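LPXTG-motif cell wall anchor domain protein (Mobiluncus mulieris, PDB 5U5O) probably serves as a giant cell-wall-anchored adhesin through which the bacterium attaches to surfaces, this piece comprising two of its cross-linked Ig-like domains. Local coordinates at residues Ala16-Asp21 against Glu165-Ser170; Leu173-Thr178 against Tyr194-Lys199; Arg189-Tyr194 against Thr210-Glu215; Cys200-Ser205 against Leu224-Thr229; Ile230-Gln235 against Asp245-Thr250. All blocks are in the same frame, centred on the assembly; numbering follows the deposited sequence.

How the interactions relate
The piece is two beta-rich domains end to end, with strand 150-178 running from one into the other. Interaction 1 lies on it near the chain's centre and closes before the others open. The strand enters interaction 2, its centre about 28 Å away in the second domain. Interactions 2, 3 and 5 cluster there, centres 7 to 13 Å apart, round the Lys175-Asn288 isopeptide bond; 2 and 3 share Tyr194 and alternate in sequence, as do 3 and 4. Interaction 4 holds the two cysteines of the disulfide, its centre about 15 Å from that of interaction 1, which it touches through Leu224. Strand 226-232 links it to interaction 5. Cross-links probably tie the second domain near both ends.

Interaction 1 (Ala16-Asp21 against Glu165-Ser170); sequences AFDVTD and EPQFGS
Two main-chain hydrogen bonds join strand 16-18 to the start of 165-170 in a parallel bridge centred on Asp18 and Glu165. Glu165 N donates to Phe17 O over 2.8 Å, nearly along the C=O axis (176°). Glu165 O in turn receives Val19 N at 3.0 Å, this donor standing above the carbonyl plane, so that one residue of segment 165-170 is gripped on both its N-H and its carbonyl.

Side-chain hydrogen bonds continue the link where segment 16-21 leaves the sheet in a type I turn. Thr20 holds OG1 in the crowded position between its own N and carbonyl carbon (chi1 54°), and there the hydroxyl works twice: it accepts Gln167 N at 2.9 Å and donates to Asp18 OD1 at 2.9 Å, on the syn lone pair. Asp18 OD1 also takes Thr20 N at 3.0 Å, completing an Asx turn, a task to which the short carboxylate of Asp is well suited.

Apolar contact fills in beside these bonds. Thr20 CG2 rests against Pro166 CB at 3.8 Å, and Val19 CG1 lies by the same proline, while Leu224 of the second domain packs on Thr20 and Gln167. Asp18 thus orients the threonine hydroxyl, and the hydroxyl holds the backbone N-H of Gln167, so a second-shell carboxylate positions the group that grips the chain as it leads into the second domain.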
# COMPACT_ATOMS: atom_id res chain seq x y z
N ALA A 16 10.70 -0.69 0.11
CA ALA A 16 9.29 -0.69 -0.28
C ALA A 16 9.08 -1.37 -1.61
O ALA A 16 10.00 -1.48 -2.42
CB ALA A 16 8.76 0.73 -0.34
N PHE A 17 7.84 -1.79 -1.84
CA PHE A 17 7.44 -2.39 -3.10
C PHE A 17 6.01 -1.99 -3.42
O PHE A 17 5.27 -1.53 -2.55
CB PHE A 17 7.59 -3.91 -3.08
CG PHE A 17 6.69 -4.61 -2.09
CD1 PHE A 17 7.09 -4.84 -0.80
CD2 PHE A 17 5.45 -5.07 -2.47
CE1 PHE A 17 6.25 -5.50 0.08
CE2 PHE A 17 4.61 -5.72 -1.60
CZ PHE A 17 5.01 -5.95 -0.32
N ASP A 18 5.66 -2.18 -4.69
CA ASP A 18 4.36 -1.80 -5.22
C ASP A 18 3.37 -2.95 -5.04
O ASP A 18 3.34 -3.89 -5.85
CB ASP A 18 4.49 -1.41 -6.70
CG ASP A 18 3.14 -1.10 -7.37
OD1 ASP A 18 2.09 -1.17 -6.70
OD2 ASP A 18 3.15 -0.79 -8.58
N VAL A 19 2.51 -2.83 -4.03
CA VAL A 19 1.59 -3.90 -3.64
C VAL A 19 0.36 -3.97 -4.55
O VAL A 19 -0.39 -4.95 -4.49
CB VAL A 19 1.17 -3.76 -2.15
CG1 VAL A 19 0.15 -2.64 -1.93
CG2 VAL A 19 0.66 -5.08 -1.60
N THR A 20 0.14 -2.94 -5.36
CA THR A 20 -0.93 -2.97 -6.35
C THR A 20 -0.44 -3.33 -7.76
O THR A 20 -1.15 -3.10 -8.73
CB THR A 20 -1.68 -1.62 -6.39
OG1 THR A 20 -0.76 -0.55 -6.61
CG2 THR A 20 -2.48 -1.40 -5.13
N ASP A 21 0.75 -3.92 -7.86
CA ASP A 21 1.27 -4.42 -9.13
C ASP A 21 0.53 -5.69 -9.51
O ASP A 21 0.77 -6.76 -8.95
CB ASP A 21 2.78 -4.69 -9.03
CG ASP A 21 3.43 -5.02 -10.37
OD1 ASP A 21 2.73 -5.24 -11.36
OD2 ASP A 21 4.68 -5.05 -10.43
N GLU A 165 3.47 -0.52 -0.70
CA GLU A 165 2.95 0.78 -1.13
C GLU A 165 1.94 0.61 -2.26
O GLU A 165 2.29 0.11 -3.33
CB GLU A 165 4.07 1.68 -1.65
CG GLU A 165 5.08 2.06 -0.59
CD GLU A 165 6.15 3.00 -1.11
OE1 GLU A 165 6.40 3.07 -2.33
OE2 GLU A 165 6.78 3.66 -0.26
N PRO A 166 0.68 1.05 -2.05
CA PRO A 166 -0.24 1.05 -3.19
C PRO A 166 0.03 2.22 -4.12
O PRO A 166 0.56 3.25 -3.70
CB PRO A 166 -1.60 1.23 -2.52
CG PRO A 166 -1.30 2.03 -1.30
CD PRO A 166 0.05 1.57 -0.82
N GLN A 167 -0.34 2.05 -5.39
CA GLN A 167 -0.39 3.17 -6.33
C GLN A 167 -1.80 3.73 -6.33
O GLN A 167 -2.72 3.14 -5.77
CB GLN A 167 0.02 2.73 -7.75
CG GLN A 167 1.29 1.88 -7.82
CD GLN A 167 2.44 2.44 -6.99
OE1 GLN A 167 2.99 1.74 -6.13
NE2 GLN A 167 2.79 3.69 -7.23
N PHE A 168 -1.95 4.90 -6.95
CA PHE A 168 -3.22 5.63 -6.95
C PHE A 168 -3.60 6.10 -8.34
O PHE A 168 -2.75 6.29 -9.22
CB PHE A 168 -3.16 6.84 -6.00
CG PHE A 168 -2.90 6.45 -4.57
CD1 PHE A 168 -3.96 6.11 -3.74
CD2 PHE A 168 -1.61 6.36 -4.08
CE1 PHE A 168 -3.75 5.69 -2.45
CE2 PHE A 168 -1.38 5.97 -2.77
CZ PHE A 168 -2.46 5.63 -1.96
N GLY A 169 -4.90 6.27 -8.52
CA GLY A 169 -5.48 6.85 -9.71
C GLY A 169 -5.92 8.28 -9.49
O GLY A 169 -5.62 8.89 -8.44
N SER A 170 -6.66 8.82 -10.48
CA SER A 170 -7.13 10.19 -10.41
C SER A 170 -8.38 10.35 -11.26
O SER A 170 -8.68 9.52 -12.13
CB SER A 170 -6.08 11.17 -10.91
OG SER A 170 -5.78 10.97 -12.30

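Interaction 2 (Leu173-Thr178 against Tyr194-Lys199); sequences LTKTVT and YKFTVK
Lys175 sets out with CG anti to its backbone N (chi1 -171°) and is then bent at chi2 and chi4, folding its tail toward strand 194-199. Tyr194 and Phe196 both place CG anti to the carbonyl carbon, which sends their rings inward to meet it. No backbone bond joins the strands; their axes pass 9.8 Å apart at 147°, the spacing of two sheets packed face to face in a beta sandwich. Lys175 NZ stands over one face of the Tyr194 ring, 4.1 Å from its centroid, where a free lysine would make a cation-pi contact, with CE on the same face at 3.7 Å from Tyr194 CG. Lys175 CD instead meets the edge of the Phe196 ring in plane, 3.8 Å from Phe196 CZ. Leu173 CD2 covers a face of that ring, 3.7 Å from the centroid, a CH-pi contact, and Val177 CG2 touches Tyr194 OH at 3.6 Å. Lys175 NZ also donates to Thr176 O over 3.3 Å. Joined covalently to Asn288 CG, NZ is a neutral amide nitrogen of the finished isopeptide bond. The largely apolar, aromatic surroundings, with Glu232 the nearby acid, would probably have kept the lysine uncharged and nucleophilic before the bond formed.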
# COMPACT_ATOMS: atom_id res chain seq x y z
N LEU A 173 -12.29 16.18 -14.17
CA LEU A 173 -13.65 16.57 -14.56
C LEU A 173 -13.52 17.86 -15.32
O LEU A 173 -12.94 18.81 -14.85
CB LEU A 173 -14.52 16.78 -13.31
CG LEU A 173 -15.96 17.22 -13.61
CD1 LEU A 173 -16.75 16.20 -14.44
CD2 LEU A 173 -16.67 17.56 -12.30
N THR A 174 -14.13 17.90 -16.50
CA THR A 174 -14.21 19.08 -17.38
C THR A 174 -15.68 19.43 -17.57
O THR A 174 -16.52 18.52 -17.69
CB THR A 174 -13.57 18.77 -18.75
OG1 THR A 174 -12.20 18.41 -18.57
CG2 THR A 174 -13.62 19.97 -19.70
N LYS A 175 -15.99 20.72 -17.55
CA LYS A 175 -17.36 21.20 -17.80
C LYS A 175 -17.50 21.75 -19.20
O LYS A 175 -16.70 22.58 -19.62
CB LYS A 175 -17.77 22.31 -16.83
CG LYS A 175 -19.25 22.70 -16.90
CD LYS A 175 -20.13 21.52 -16.53
CE LYS A 175 -21.55 21.81 -16.13
NZ LYS A 175 -22.41 22.21 -17.28
N THR A 176 -18.53 21.30 -19.94
CA THR A 176 -18.90 21.91 -21.24
C THR A 176 -20.35 22.34 -21.14
O THR A 176 -21.09 21.95 -20.24
CB THR A 176 -18.71 20.93 -22.42
OG1 THR A 176 -19.47 19.76 -22.17
CG2 THR A 176 -17.24 20.54 -22.52
N VAL A 177 -20.78 23.11 -22.16
CA VAL A 177 -22.12 23.71 -22.20
C VAL A 177 -22.64 23.72 -23.64
O VAL A 177 -21.88 24.08 -24.52
CB VAL A 177 -22.12 25.17 -21.67
CG1 VAL A 177 -23.47 25.86 -21.85
CG2 VAL A 177 -21.70 25.22 -20.20
N THR A 178 -23.91 23.39 -23.80
CA THR A 178 -24.59 23.60 -25.08
C THR A 178 -25.95 24.18 -24.78
O THR A 178 -26.50 24.02 -23.70
CB THR A 178 -24.75 22.28 -25.88
OG1 THR A 178 -25.54 21.35 -25.13
CG2 THR A 178 -23.41 21.68 -26.21
N TYR A 194 -20.35 26.48 -12.24
CA TYR A 194 -21.05 25.22 -12.06
C TYR A 194 -20.42 24.47 -10.89
O TYR A 194 -19.23 24.18 -10.89
CB TYR A 194 -20.99 24.41 -13.36
CG TYR A 194 -21.57 25.17 -14.58
CD1 TYR A 194 -22.94 25.27 -14.76
CD2 TYR A 194 -20.73 25.88 -15.43
CE1 TYR A 194 -23.47 25.96 -15.85
CE2 TYR A 194 -21.27 26.57 -16.55
CZ TYR A 194 -22.63 26.63 -16.69
OH TYR A 194 -23.24 27.30 -17.77
N LYS A 195 -21.26 24.16 -9.91
CA LYS A 195 -20.79 23.60 -8.65
C LYS A 195 -20.84 22.09 -8.66
O LYS A 195 -21.87 21.51 -9.00
CB LYS A 195 -21.62 24.11 -7.49
CG LYS A 195 -21.17 23.59 -6.15
CD LYS A 195 -22.11 24.02 -5.05
CE LYS A 195 -21.84 23.30 -3.74
NZ LYS A 195 -22.68 23.86 -2.65
N PHE A 196 -19.73 21.47 -8.25
CA PHE A 196 -19.61 20.04 -8.20
C PHE A 196 -19.11 19.57 -6.84
O PHE A 196 -18.36 20.28 -6.14
CB PHE A 196 -18.63 19.53 -9.25
CG PHE A 196 -19.18 19.61 -10.64
CD1 PHE A 196 -19.91 18.56 -11.17
CD2 PHE A 196 -18.99 20.74 -11.41
CE1 PHE A 196 -20.43 18.63 -12.45
CE2 PHE A 196 -19.53 20.83 -12.69
CZ PHE A 196 -20.23 19.76 -13.21
N THR A 197 -19.51 18.35 -6.50
CA THR A 197 -18.97 17.62 -5.36
C THR A 197 -18.55 16.25 -5.83
O THR A 197 -19.35 15.53 -6.45
CB THR A 197 -20.02 17.51 -4.24
OG1 THR A 197 -20.49 18.82 -3.93
CG2 THR A 197 -19.45 16.89 -3.00
N VAL A 198 -17.29 15.91 -5.63
CA VAL A 198 -16.73 14.62 -6.03
C VAL A 198 -16.41 13.87 -4.73
O VAL A 198 -15.73 14.42 -3.80
CB VAL A 198 -15.46 14.81 -6.85
CG1 VAL A 198 -14.75 13.49 -7.10
CG2 VAL A 198 -15.82 15.48 -8.17
N LYS A 199 -16.89 12.65 -4.59
CA LYS A 199 -16.67 11.85 -3.39
C LYS A 199 -16.12 10.52 -3.81
O LYS A 199 -16.60 9.92 -4.80
CB LYS A 199 -18.00 11.64 -2.70
CG LYS A 199 -18.65 12.91 -2.20
CD LYS A 199 -19.92 12.59 -1.43
CE LYS A 199 -20.53 13.84 -0.84
NZ LYS A 199 -21.79 13.57 -0.09

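Interaction 3 (Arg189-Tyr194 against Thr210-Glu215); sequences RPEASY and TLKEGE
Arg189 and Glu213 face each other side-on, two nitrogens to two oxygens, with guanidinium and carboxylate planes only 25° apart. Arg189 is extended from CG to NE, and NE meets Glu213 OE1 at 2.9 Å, almost in the guanidinium plane; NH2 reaches Glu213 OE2 at 3.0 Å. Both oxygens use their syn lone pairs in this bidentate salt bridge, whose NE arm is the straighter (171°). The Tyr194 ring turns its edge to this corner: a water lying in the ring plane, 2.8 Å from Tyr194 OH, bridges to Glu213 OE1 and Arg189 O. A second water, between Arg189 O and Ala192 O, accepts Glu213 N at 2.9 Å. Lys212 CG lies 3.4 Å from Ala192 O.

Behind the side chains, strands 193-200 and 205-212 pair at the open end of their hairpin, Tyr194 N to Leu211 O and Leu211 N to Tyr194 O, each 2.8 Å. A type II turn follows, whose third position, Gly214, adopts a positive phi (87°) that suits a residue without a side chain. Held by a guanidinium and a water, Glu213 would probably stay ionised, and salt bridge and waters together fasten the loop before strand 193-200 to the turn after 205-212.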
# COMPACT_ATOMS: atom_id res chain seq x y z
N ARG A 189 -22.57 34.13 -20.10
CA ARG A 189 -22.14 32.75 -20.32
C ARG A 189 -20.74 32.42 -19.76
O ARG A 189 -20.60 31.43 -19.07
CB ARG A 189 -22.26 32.38 -21.81
CG ARG A 189 -21.93 30.94 -22.13
CD ARG A 189 -22.18 30.63 -23.59
NE ARG A 189 -21.82 29.24 -23.83
CZ ARG A 189 -22.18 28.53 -24.91
NH1 ARG A 189 -22.93 29.06 -25.89
NH2 ARG A 189 -21.80 27.27 -24.99
N PRO A 190 -19.71 33.27 -20.03
CA PRO A 190 -18.36 32.91 -19.55
C PRO A 190 -18.18 33.11 -18.04
O PRO A 190 -17.16 32.71 -17.49
CB PRO A 190 -17.42 33.86 -20.29
CG PRO A 190 -18.25 34.56 -21.30
CD PRO A 190 -19.69 34.41 -20.97
N GLU A 191 -19.17 33.72 -17.38
CA GLU A 191 -19.14 33.89 -15.93
C GLU A 191 -19.96 32.85 -15.18
O GLU A 191 -19.88 32.76 -13.95
CB GLU A 191 -19.61 35.29 -15.55
CG GLU A 191 -18.68 36.39 -16.03
CD GLU A 191 -17.26 36.24 -15.51
OE1 GLU A 191 -17.07 35.75 -14.36
OE2 GLU A 191 -16.32 36.59 -16.25
N ALA A 192 -20.71 32.02 -15.89
CA ALA A 192 -21.49 30.99 -15.24
C ALA A 192 -20.53 30.06 -14.50
O ALA A 192 -19.46 29.71 -15.00
CB ALA A 192 -22.31 30.21 -16.25
N SER A 193 -20.93 29.68 -13.28
CA SER A 193 -20.12 28.88 -12.39
C SER A 193 -20.88 27.65 -11.94
O SER A 193 -21.96 27.78 -11.38
CB SER A 193 -19.76 29.74 -11.19
OG SER A 193 -19.09 29.01 -10.19
N TYR A 194 -20.35 26.48 -12.24
CA TYR A 194 -21.05 25.22 -12.06
C TYR A 194 -20.42 24.47 -10.89
O TYR A 194 -19.23 24.18 -10.89
CB TYR A 194 -20.99 24.41 -13.36
CG TYR A 194 -21.57 25.17 -14.58
CD1 TYR A 194 -22.94 25.27 -14.76
CD2 TYR A 194 -20.73 25.88 -15.43
CE1 TYR A 194 -23.47 25.96 -15.85
CE2 TYR A 194 -21.27 26.57 -16.55
CZ TYR A 194 -22.63 26.63 -16.69
OH TYR A 194 -23.24 27.30 -17.77
N THR A 210 -15.98 24.63 -7.96
CA THR A 210 -16.71 25.14 -9.11
C THR A 210 -15.87 25.10 -10.35
O THR A 210 -14.66 25.26 -10.33
CB THR A 210 -17.15 26.60 -8.88
OG1 THR A 210 -16.00 27.44 -8.90
CG2 THR A 210 -17.89 26.74 -7.56
N LEU A 211 -16.57 24.93 -11.49
CA LEU A 211 -15.97 25.02 -12.81
C LEU A 211 -16.78 25.99 -13.66
O LEU A 211 -18.01 25.89 -13.73
CB LEU A 211 -16.00 23.66 -13.52
CG LEU A 211 -15.21 22.54 -12.85
CD1 LEU A 211 -15.46 21.25 -13.60
CD2 LEU A 211 -13.72 22.85 -12.81
N LYS A 212 -16.08 26.92 -14.28
CA LYS A 212 -16.68 27.63 -15.42
C LYS A 212 -16.63 26.74 -16.67
O LYS A 212 -15.97 25.71 -16.74
CB LYS A 212 -15.98 28.98 -15.67
CG LYS A 212 -16.08 29.90 -14.46
CD LYS A 212 -15.60 31.31 -14.72
CE LYS A 212 -15.93 32.20 -13.53
NZ LYS A 212 -15.38 31.68 -12.25
N GLU A 213 -17.39 27.13 -17.69
CA GLU A 213 -17.40 26.41 -18.95
C GLU A 213 -15.97 26.28 -19.46
O GLU A 213 -15.24 27.27 -19.52
CB GLU A 213 -18.28 27.14 -19.96
CG GLU A 213 -18.33 26.49 -21.32
CD GLU A 213 -19.28 27.18 -22.29
OE1 GLU A 213 -20.00 28.11 -21.90
OE2 GLU A 213 -19.32 26.74 -23.46
N GLY A 214 -15.58 25.05 -19.80
CA GLY A 214 -14.25 24.78 -20.33
C GLY A 214 -13.15 24.52 -19.31
O GLY A 214 -12.04 24.11 -19.68
N GLU A 215 -13.44 24.75 -18.03
CA GLU A 215 -12.48 24.50 -16.97
C GLU A 215 -12.46 23.04 -16.55
O GLU A 215 -13.41 22.29 -16.78
CB GLU A 215 -12.77 25.40 -15.75
CG GLU A 215 -12.56 26.87 -16.05
CD GLU A 215 -12.65 27.77 -14.82
OE1 GLU A 215 -13.33 27.40 -13.82
OE2 GLU A 215 -12.07 28.87 -14.87
O HOH W 1 -21.54 28.74 -19.40
O HOH W 2 -18.68 29.72 -17.65

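Interaction 4 (Cys200-Ser205 against Leu224-Thr229); sequences CVQKGS and LGDTCT
Leu224 opens the segment, its side chain on Ala280 near the seam with the first domain. Gly225 takes a positive phi (92°), at which a side chain would strike the preceding carbonyl; with Asp226 it faces Ile269 in a G1 beta bulge that swings the chain into strand 226-232.

Asp226 carries the contact. Its CG lies roughly anti to the backbone N (chi1 -150°), and this sends the carboxylate into the turn at 201-203, where three residues have helical backbone angles and successive N-H groups converge. Asp226 OD1 accepts Gln202 N at 2.7 Å on its syn lone pair, and Asp226 OD2 accepts Lys203 N at 2.8 Å from above the carboxylate plane. Gln202 CB closes on Asp226 OD1 at 3.2 Å. The short Asp side chain places both oxygens at the turn's N-H groups.

Next, Thr227 offers its carbonyl: Val201 N meets Thr227 O at 3.0 Å, nearly along the C=O axis. Cys228 then pairs with Cys200 across a non-hydrogen-bonded antiparallel position, the CA atoms only 4.2 Å apart. These two form the domain's disulfide; in the conformer described here, one of two for each, Cys200 SG and Cys228 SG stand 3.9 Å apart, so it is open. Thr229 N carries the sheet on to Lys199.

The buried carboxylate is thus satisfied by backbone N-H groups whose dipoles would favour its ionised form, holding the turn beside Cys200 in this conformer.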
# COMPACT_ATOMS: atom_id res chain seq x y z
N CYS A 200 -15.14 10.02 -3.06
CA CYS A 200 -14.59 8.72 -3.36
C CYS A 200 -14.72 7.89 -2.09
O CYS A 200 -14.25 8.29 -1.00
CB CYS A 200 -13.16 8.83 -3.80
SG CYS A 200 -12.87 9.86 -5.28
N VAL A 201 -15.38 6.74 -2.20
CA VAL A 201 -15.85 6.04 -1.00
C VAL A 201 -14.71 5.42 -0.19
O VAL A 201 -14.62 5.65 1.01
CB VAL A 201 -17.02 5.05 -1.27
CG1 VAL A 201 -16.57 3.84 -2.07
CG2 VAL A 201 -17.66 4.59 0.05
N GLN A 202 -13.79 4.70 -0.83
CA GLN A 202 -12.63 4.08 -0.12
C GLN A 202 -11.62 5.15 0.28
O GLN A 202 -11.05 5.07 1.38
CB GLN A 202 -11.96 3.00 -0.99
CG GLN A 202 -12.90 1.87 -1.40
CD GLN A 202 -13.37 1.04 -0.22
OE1 GLN A 202 -12.70 1.00 0.80
NE2 GLN A 202 -14.51 0.39 -0.36
N LYS A 203 -11.38 6.16 -0.54
CA LYS A 203 -10.53 7.29 -0.14
C LYS A 203 -11.12 8.00 1.08
O LYS A 203 -10.38 8.51 1.93
CB LYS A 203 -10.35 8.30 -1.28
CG LYS A 203 -9.14 9.21 -1.04
CD LYS A 203 -8.95 10.30 -2.09
CE LYS A 203 -7.83 11.24 -1.65
NZ LYS A 203 -7.55 12.32 -2.62
N GLY A 204 -12.44 8.02 1.19
CA GLY A 204 -13.12 8.76 2.22
C GLY A 204 -13.09 10.25 2.01
O GLY A 204 -13.09 10.99 2.98
N SER A 205 -13.10 10.68 0.74
CA SER A 205 -12.89 12.08 0.42
C SER A 205 -14.16 12.75 -0.05
O SER A 205 -15.04 12.08 -0.64
CB SER A 205 -11.82 12.21 -0.66
OG SER A 205 -12.17 11.46 -1.81
N LEU A 224 -6.90 2.59 -6.16
CA LEU A 224 -7.23 1.80 -7.33
C LEU A 224 -8.40 0.87 -7.03
O LEU A 224 -8.41 0.11 -6.06
CB LEU A 224 -6.01 1.04 -7.79
CG LEU A 224 -4.88 1.94 -8.32
CD1 LEU A 224 -3.64 1.09 -8.58
CD2 LEU A 224 -5.29 2.71 -9.57
N GLY A 225 -9.43 0.99 -7.87
CA GLY A 225 -10.69 0.30 -7.66
C GLY A 225 -11.76 1.04 -6.90
O GLY A 225 -12.81 0.48 -6.60
N ASP A 226 -11.50 2.31 -6.55
CA ASP A 226 -12.46 3.08 -5.79
C ASP A 226 -13.67 3.41 -6.66
O ASP A 226 -13.63 3.41 -7.92
CB ASP A 226 -11.83 4.37 -5.25
CG ASP A 226 -12.44 4.82 -3.95
OD1 ASP A 226 -13.51 4.29 -3.53
OD2 ASP A 226 -11.84 5.73 -3.31
N THR A 227 -14.78 3.61 -5.97
CA THR A 227 -16.00 4.13 -6.58
C THR A 227 -16.07 5.61 -6.26
O THR A 227 -16.00 6.01 -5.08
CB THR A 227 -17.24 3.42 -5.99
OG1 THR A 227 -17.19 2.04 -6.34
CG2 THR A 227 -18.55 4.01 -6.52
N CYS A 228 -16.21 6.45 -7.31
CA CYS A 228 -16.25 7.88 -7.13
C CYS A 228 -17.62 8.40 -7.65
O CYS A 228 -18.09 7.96 -8.75
CB CYS A 228 -15.15 8.44 -7.96
SG CYS A 228 -15.23 10.16 -8.41
N THR A 229 -18.25 9.30 -6.94
CA THR A 229 -19.47 9.95 -7.37
C THR A 229 -19.17 11.40 -7.69
O THR A 229 -18.33 12.06 -7.06
CB THR A 229 -20.61 9.82 -6.34
OG1 THR A 229 -20.25 10.45 -5.10
CG2 THR A 229 -20.95 8.36 -6.08

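Interaction 5 (Ile230-Gln235 against Asp245-Thr250); sequences ISEDVQ and DTVKFT
The Phe249 ring presents its corner atom CE1 to Ile230 CG2, 3.9 Å away, the two side chains passing antiparallel to one another. The other flat groups are carboxylates. Glu232, extended with CG anti to its backbone N (chi1 -167°), and Asp245 approach tip to tip, Glu232 OE2 lying 4.0 Å from Asp245 OD2 with the planes turned 77° apart. At the other oxygen, Glu232 OE1 abuts both methyls of Val247, 3.4 Å from CG2 and 3.5 Å from CG1, which keeps that side of the acid against hydrocarbon.

The two strands belong to opposed sheets, their axes 10.2 Å apart at 159°; no backbone hydrogen bond crosses, and side chains make most of the contact. This is the interior of the DUF5979 Ig-like domain, and the acids border its isopeptide bond: Glu232 touches Lys175, and both carboxylates approach the side-chain oxygen of Asn288. In related adhesins an acidic residue beside such a bond promotes its formation, a role consistent with Glu232 here. Two buried carboxylates so close would repel if both were charged, so at least one is probably protonated.

Strand 226-232 then passes into helix 234-241. Asp233 OD1, at the N-cap position, accepts Gly236 N, and Val234, the first helical residue, turns inward: CG2 meets Val247 CG2 at 4.1 Å, while CG1 lies 4.0 Å from Asp245 O, the branched side chain wedging the helix start against strand 244-251.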
# COMPACT_ATOMS: atom_id res chain seq x y z
N ILE A 230 -19.87 11.89 -8.72
CA ILE A 230 -19.80 13.27 -9.14
C ILE A 230 -21.23 13.80 -9.06
O ILE A 230 -22.14 13.21 -9.68
CB ILE A 230 -19.29 13.37 -10.60
CG1 ILE A 230 -17.92 12.73 -10.75
CG2 ILE A 230 -19.21 14.82 -11.05
CD1 ILE A 230 -17.53 12.43 -12.18
N SER A 231 -21.43 14.92 -8.39
CA SER A 231 -22.74 15.51 -8.17
C SER A 231 -22.67 16.97 -8.55
O SER A 231 -21.89 17.72 -7.96
CB SER A 231 -23.14 15.43 -6.69
OG SER A 231 -23.12 14.10 -6.21
N GLU A 232 -23.48 17.38 -9.52
CA GLU A 232 -23.59 18.79 -9.88
C GLU A 232 -24.76 19.43 -9.16
O GLU A 232 -25.80 18.82 -8.99
CB GLU A 232 -23.80 18.94 -11.39
CG GLU A 232 -23.61 20.37 -11.85
CD GLU A 232 -23.70 20.55 -13.35
OE1 GLU A 232 -23.60 19.55 -14.10
OE2 GLU A 232 -23.85 21.72 -13.73
N ASP A 233 -24.61 20.70 -8.78
CA ASP A 233 -25.74 21.50 -8.36
C ASP A 233 -26.52 21.95 -9.59
O ASP A 233 -26.29 23.02 -10.14
CB ASP A 233 -25.26 22.70 -7.53
CG ASP A 233 -26.39 23.55 -6.98
OD1 ASP A 233 -27.58 23.35 -7.32
OD2 ASP A 233 -26.07 24.44 -6.15
N VAL A 234 -27.48 21.12 -9.98
CA VAL A 234 -28.20 21.35 -11.23
C VAL A 234 -29.08 22.59 -11.13
O VAL A 234 -29.15 23.39 -12.08
CB VAL A 234 -29.02 20.12 -11.69
CG1 VAL A 234 -29.77 20.44 -12.97
CG2 VAL A 234 -28.11 18.92 -11.91
N GLN A 235 -29.73 22.77 -9.98
CA GLN A 235 -30.61 23.92 -9.84
C GLN A 235 -29.81 25.22 -9.93
O GLN A 235 -30.28 26.19 -10.52
CB GLN A 235 -31.38 23.89 -8.51
CG GLN A 235 -32.45 24.96 -8.38
CD GLN A 235 -33.54 24.83 -9.44
OE1 GLN A 235 -34.18 23.78 -9.55
NE2 GLN A 235 -33.74 25.88 -10.23
N ASP A 245 -31.64 21.91 -17.65
CA ASP A 245 -30.29 21.40 -17.84
C ASP A 245 -30.31 19.89 -17.76
O ASP A 245 -30.59 19.32 -16.70
CB ASP A 245 -29.36 21.95 -16.76
CG ASP A 245 -27.90 21.69 -17.03
OD1 ASP A 245 -27.51 21.11 -18.06
OD2 ASP A 245 -27.12 22.04 -16.09
N THR A 246 -29.98 19.26 -18.88
CA THR A 246 -29.75 17.82 -18.92
C THR A 246 -28.25 17.61 -18.88
O THR A 246 -27.54 18.05 -19.78
CB THR A 246 -30.35 17.20 -20.18
OG1 THR A 246 -31.76 17.46 -20.20
CG2 THR A 246 -30.16 15.69 -20.20
N VAL A 247 -27.76 17.01 -17.80
CA VAL A 247 -26.34 16.84 -17.67
C VAL A 247 -25.96 15.52 -18.32
O VAL A 247 -26.45 14.45 -17.92
CB VAL A 247 -25.88 16.94 -16.21
CG1 VAL A 247 -24.36 16.85 -16.13
CG2 VAL A 247 -26.35 18.25 -15.59
N LYS A 248 -25.06 15.59 -19.28
CA LYS A 248 -24.61 14.42 -19.99
C LYS A 248 -23.15 14.14 -19.65
O LYS A 248 -22.27 14.92 -19.96
CB LYS A 248 -24.81 14.62 -21.50
CG LYS A 248 -26.23 15.06 -21.89
CD LYS A 248 -26.40 15.23 -23.40
CE LYS A 248 -27.82 15.64 -23.78
NZ LYS A 248 -28.00 15.82 -25.24
N PHE A 249 -22.92 13.00 -19.00
CA PHE A 249 -21.58 12.60 -18.61
C PHE A 249 -20.97 11.67 -19.64
O PHE A 249 -21.63 10.73 -20.08
CB PHE A 249 -21.56 11.91 -17.25
CG PHE A 249 -21.95 12.80 -16.10
CD1 PHE A 249 -20.99 13.56 -15.44
CD2 PHE A 249 -23.25 12.85 -15.66
CE1 PHE A 249 -21.32 14.34 -14.32
CE2 PHE A 249 -23.59 13.63 -14.55
CZ PHE A 249 -22.62 14.37 -13.88
N THR A 250 -19.72 11.90 -20.00
CA THR A 250 -18.96 11.00 -20.87
C THR A 250 -17.57 10.83 -20.27
O THR A 250 -17.18 11.63 -19.41
CB THR A 250 -18.82 11.56 -22.29
OG1 THR A 250 -18.27 12.88 -22.24
CG2 THR A 250 -20.18 11.63 -22.98